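PDB 2QL8: putative redox protein from Lactobacillus casei, which probably reduces hydroperoxides, using reactive cysteine thiols. Local coordinates for the interface of chains A and B. Residues are numbered along the deposited sequence; one frame, centred on the assembly and turned at random. Chains: chain A/B, Putative redox protein.

Contact 1 packs helix 48-70 of one chain against its mate near the two-fold axis, while contact 2 docks the N-terminal segment of chain B on the sheet of chain A. The centres of their C-alpha atoms lie about 16 Å apart. Strand 91-102 contributes to both, B:Phe94 to contact 1 and, from the other copy, A:Leu95 and A:Val96 to contact 2. Each contact has a symmetric twin, so both chains give and receive; OsmC/Ohr proteins act as dimers, and this interface is probably the biological one.

Contact 1: the interface of chains A and B. Residues chain A 52, 54-55, 59, 123; chain B 48, 51-52, 94.
The side-chain hydroxyl OG of A:Ser55 donates a hydrogen bond to the backbone carbonyl O of B:Pro48, 2.8 Å away, in the first turn of the partner's helix 48-70. Its OG stands opposite the backbone N (chi1 177°), which sends it across the helix-helix seam. The donor meets the carbonyl at a C=O...donor angle of 120°, tilted 22° from its plane. The amide N of B:Leu52 is also 2.9 Å from this B:Pro48 O, the spacing of a normal helical turn, so the serine probably adds to a carbonyl that its own helix also uses. Beside the bond, CB of A:Ser55 rests 3.7 Å from CB of B:Leu51, whose methyls reach on to A:Leu54. Replacing A:Ser55 by alanine would remove OG and would probably leave the B:Pro48 carbonyl without its mate from across the seam, though the touch on B:Leu51 would stay. At the axis the side chains of A:Leu52 and B:Leu52 lie side by side and point the same way, their CD1 atoms 4.1 Å apart. A:Cys59, which by its place in the family is probably a catalytic thiol, is flanked by the pyrrolidine of B:Pro48, whose CG lies 3.7 Å from the cysteine CA. B:Pro48 CB sits in plane at the edge of the B:Phe94 ring and may help to place that phenyl. A:Val123 and B:Phe94 cross obliquely, with the valine methyl CG2 3.5 Å from ring atom CE2.

Contact 2: the interface of chains A and B. Residues chain A 82-84, 95-96; chain B 7, 10, 12-13.
CG of B:Trp7 stands opposite its carbonyl carbon (chi1 -80°), and a chi2 of 98° turns the indole broadside to A:Leu95, whose own CG, likewise opposite its carbonyl carbon, carries CD1 over the ring. A bulky aromatic on a short 3-10 helix, 5-7, thus probably anchors the N-terminal segment on the neighbouring subunit. The CD1 methyl sits over the five-membered ring, 3.6 Å from the centroid of the B:Trp7 pyrrole, in a CH-pi contact. The leucine's CB lies against the same face farther along, 3.5 Å from CZ2 of B:Trp7, and the two side chains slide past each other in opposite directions. A:Ala84 completes this side of the bed: its CB is 3.4 Å from CZ3 at the benzene end of B:Trp7, and its small size probably lets the indole come down close to the strand. From the opposite side of the ring plane, the extended A:Lys82 chain leans on the rim, CD lying 3.7 Å from CZ3 of B:Trp7. The alanine methyl thus lies under the benzene end, while the lysine stem flanks its rim from the other side and the backbone O of A:Lys82 lies in plane at the ring edge. Past the tryptophan, B:Pro10 brushes A:Ala84 and the chain enters strand 12-18. There B:Thr13 pairs with A:Ala84 in an antiparallel beta bridge, so that strand 12-18 of chain B borders strand 77-88 of chain A. Side chains reinforce the pairing: CE of A:Lys82 reaches across to CB of B:Thr13, 3.9 Å away. On the far edge of the indole a water bridges the two chains. The pyrrole nitrogen NE1 of B:Trp7 lies 3.1 Å from this water, with 159° at the hydrogen, and the same water is 3.1 Å from the backbone O of A:Val96.

Contact 1: the interface of chains A and B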
loop_
_atom_site.group_PDB
_atom_site.type_symbol
_atom_site.label_atom_id
_atom_site.label_comp_id
_atom_site.label_asym_id
_atom_site.label_seq_id
_atom_site.Cartn_x
_atom_site.Cartn_y
_atom_site.Cartn_z
ATOM N N LEU A 52 3.418 1.298 -1.846
ATOM C CA LEU A 52 3.061 1.344 -0.427
ATOM C C LEU A 52 3.401 2.666 0.236
ATOM O O LEU A 52 2.601 3.258 0.951
ATOM C CB LEU A 52 3.662 0.187 0.337
ATOM C CG LEU A 52 3.400 0.078 1.845
ATOM C CD1 LEU A 52 1.864 0.004 2.093
ATOM C CD2 LEU A 52 4.115 -1.091 2.528
ATOM N N LEU A 54 3.736 5.573 -1.305
ATOM C CA LEU A 54 2.804 6.537 -1.884
ATOM C C LEU A 54 1.424 6.439 -1.225
ATOM O O LEU A 54 0.790 7.457 -0.930
ATOM C CB LEU A 54 2.688 6.376 -3.417
ATOM C CG LEU A 54 3.940 6.715 -4.265
ATOM C CD1 LEU A 54 3.834 6.162 -5.703
ATOM C CD2 LEU A 54 4.199 8.253 -4.253
ATOM N N SER A 55 0.970 5.216 -0.999
ATOM C CA SER A 55 -0.310 5.008 -0.315
ATOM C C SER A 55 -0.311 5.598 1.108
ATOM O O SER A 55 -1.215 6.392 1.487
ATOM C CB SER A 55 -0.663 3.515 -0.251
ATOM O OG SER A 55 -1.871 3.297 0.471
ATOM N N CYS A 59 -2.256 8.842 2.628
ATOM C CA CYS A 59 -3.281 8.637 3.642
ATOM C C CYS A 59 -2.985 9.435 4.932
ATOM O O CYS A 59 -3.883 10.104 5.508
ATOM C CB CYS A 59 -3.451 7.161 3.960
ATOM S SG CYS A 59 -4.999 6.739 4.752
ATOM N N VAL A 123 -4.385 3.403 6.600
ATOM C CA VAL A 123 -3.235 2.570 6.207
ATOM C C VAL A 123 -2.357 2.328 7.447
ATOM O O VAL A 123 -1.855 1.234 7.661
ATOM C CB VAL A 123 -2.451 3.140 5.001
ATOM C CG1 VAL A 123 -1.248 2.209 4.655
ATOM C CG2 VAL A 123 -3.381 3.334 3.764
ATOM N N PRO B 48 -5.162 6.552 -1.653
ATOM C CA PRO B 48 -4.458 5.509 -0.920
ATOM C C PRO B 48 -4.978 4.116 -1.161
ATOM O O PRO B 48 -4.213 3.143 -1.095
ATOM C CB PRO B 48 -4.592 5.945 0.548
ATOM C CG PRO B 48 -4.755 7.475 0.455
ATOM C CD PRO B 48 -5.642 7.629 -0.759
ATOM N N LEU B 51 -3.595 2.960 -4.479
ATOM C CA LEU B 51 -2.138 2.763 -4.379
ATOM C C LEU B 51 -1.803 1.489 -3.571
ATOM O O LEU B 51 -0.881 0.744 -3.935
ATOM C CB LEU B 51 -1.478 4.011 -3.819
ATOM C CG LEU B 51 -1.484 5.237 -4.760
ATOM C CD1 LEU B 51 -1.240 6.560 -3.970
ATOM C CD2 LEU B 51 -0.409 5.032 -5.866
ATOM N N LEU B 52 -2.568 1.220 -2.512
ATOM C CA LEU B 52 -2.395 0.016 -1.732
ATOM C C LEU B 52 -2.728 -1.228 -2.562
ATOM O O LEU B 52 -1.980 -2.219 -2.542
ATOM C CB LEU B 52 -3.237 0.061 -0.457
ATOM C CG LEU B 52 -3.166 -1.164 0.462
ATOM C CD1 LEU B 52 -1.734 -1.474 0.917
ATOM C CD2 LEU B 52 -4.192 -1.067 1.654
ATOM N N PHE B 94 -9.749 0.712 6.044
ATOM C CA PHE B 94 -9.743 0.044 4.733
ATOM C C PHE B 94 -9.885 -1.455 4.960
ATOM O O PHE B 94 -9.317 -2.000 5.904
ATOM C CB PHE B 94 -8.457 0.243 3.934
ATOM C CG PHE B 94 -8.171 1.669 3.485
ATOM C CD1 PHE B 94 -9.089 2.702 3.572
ATOM C CD2 PHE B 94 -6.920 1.950 2.901
ATOM C CE1 PHE B 94 -8.751 3.967 3.131
ATOM C CE2 PHE B 94 -6.581 3.190 2.482
ATOM C CZ PHE B 94 -7.507 4.218 2.594
#

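Contact 2: the interface of chains A and B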
loop_
_atom_site.group_PDB
_atom_site.type_symbol
_atom_site.label_atom_id
_atom_site.label_comp_id
_atom_site.label_asym_id
_atom_site.label_seq_id
_atom_site.Cartn_x
_atom_site.Cartn_y
_atom_site.Cartn_z
ATOM N N LYS A 82 9.520 6.094 4.320
ATOM C CA LYS A 82 10.605 5.256 3.796
ATOM C C LYS A 82 10.193 3.798 3.915
ATOM O O LYS A 82 9.638 3.376 4.923
ATOM C CB LYS A 82 11.909 5.520 4.561
ATOM C CG LYS A 82 13.152 4.827 3.972
ATOM C CD LYS A 82 14.377 5.193 4.804
ATOM C CE LYS A 82 15.670 4.591 4.256
ATOM N NZ LYS A 82 16.852 5.267 4.906
ATOM N N VAL A 83 10.442 3.033 2.845
ATOM C CA VAL A 83 10.140 1.602 2.847
ATOM C C VAL A 83 11.432 0.866 2.468
ATOM O O VAL A 83 12.082 1.230 1.479
ATOM C CB VAL A 83 9.004 1.229 1.848
ATOM C CG1 VAL A 83 8.700 -0.284 1.888
ATOM C CG2 VAL A 83 7.743 2.058 2.155
ATOM N N ALA A 84 11.769 -0.137 3.273
ATOM C CA ALA A 84 12.924 -1.007 3.050
ATOM C C ALA A 84 12.460 -2.436 2.714
ATOM O O ALA A 84 11.502 -2.937 3.287
ATOM C CB ALA A 84 13.827 -1.016 4.285
ATOM N N LEU A 95 9.974 -3.066 5.681
ATOM C CA LEU A 95 9.936 -2.171 6.853
ATOM C C LEU A 95 9.420 -0.825 6.392
ATOM O O LEU A 95 9.716 -0.389 5.287
ATOM C CB LEU A 95 11.340 -1.970 7.449
ATOM C CG LEU A 95 12.098 -3.244 7.860
ATOM C CD1 LEU A 95 13.537 -2.822 8.254
ATOM C CD2 LEU A 95 11.436 -4.073 8.949
ATOM N N VAL A 96 8.632 -0.165 7.247
ATOM C CA VAL A 96 8.004 1.093 6.892
ATOM C C VAL A 96 8.222 2.119 8.023
ATOM O O VAL A 96 7.980 1.827 9.211
ATOM C CB VAL A 96 6.476 0.913 6.708
ATOM C CG1 VAL A 96 5.813 2.266 6.336
ATOM C CG2 VAL A 96 6.167 -0.221 5.671
ATOM N N TRP B 7 16.891 -2.333 9.797
ATOM C CA TRP B 7 17.116 -1.219 8.891
ATOM C C TRP B 7 18.574 -1.010 8.476
ATOM O O TRP B 7 18.850 -0.191 7.588
ATOM C CB TRP B 7 16.625 0.097 9.514
ATOM C CG TRP B 7 15.145 0.328 9.426
ATOM C CD1 TRP B 7 14.243 0.082 10.393
ATOM C CD2 TRP B 7 14.436 0.878 8.322
ATOM N NE1 TRP B 7 12.974 0.429 9.966
ATOM C CE2 TRP B 7 13.065 0.936 8.700
ATOM C CE3 TRP B 7 14.798 1.315 7.055
ATOM C CZ2 TRP B 7 12.081 1.408 7.840
ATOM C CZ3 TRP B 7 13.818 1.811 6.211
ATOM C CH2 TRP B 7 12.469 1.856 6.625
ATOM N N PRO B 10 19.731 -2.909 4.317
ATOM C CA PRO B 10 18.652 -3.544 3.540
ATOM C C PRO B 10 19.018 -3.855 2.092
ATOM O O PRO B 10 20.027 -3.370 1.562
ATOM C CB PRO B 10 17.530 -2.488 3.569
ATOM C CG PRO B 10 18.214 -1.225 3.776
ATOM C CD PRO B 10 19.498 -1.474 4.511
ATOM N N TYR B 12 17.064 -2.936 -0.441
ATOM C CA TYR B 12 16.590 -1.845 -1.245
ATOM C C TYR B 12 15.856 -0.918 -0.284
ATOM O O TYR B 12 15.189 -1.387 0.651
ATOM C CB TYR B 12 15.607 -2.336 -2.301
ATOM C CG TYR B 12 14.881 -1.271 -3.093
ATOM C CD1 TYR B 12 15.481 -0.570 -4.116
ATOM C CD2 TYR B 12 13.546 -0.950 -2.784
ATOM C CE1 TYR B 12 14.797 0.385 -4.858
ATOM C CE2 TYR B 12 12.843 0.011 -3.517
ATOM C CZ TYR B 12 13.462 0.683 -4.539
ATOM O OH TYR B 12 12.796 1.591 -5.298
ATOM N N THR B 13 15.965 0.380 -0.546
ATOM C CA THR B 13 15.110 1.351 0.141
ATOM C C THR B 13 14.592 2.386 -0.850
ATOM O O THR B 13 15.183 2.673 -1.885
ATOM C CB THR B 13 15.805 2.060 1.333
ATOM O OG1 THR B 13 16.801 2.950 0.827
ATOM C CG2 THR B 13 16.428 1.100 2.330
HETATM O O HOH W 1 10.082 0.509 11.017
#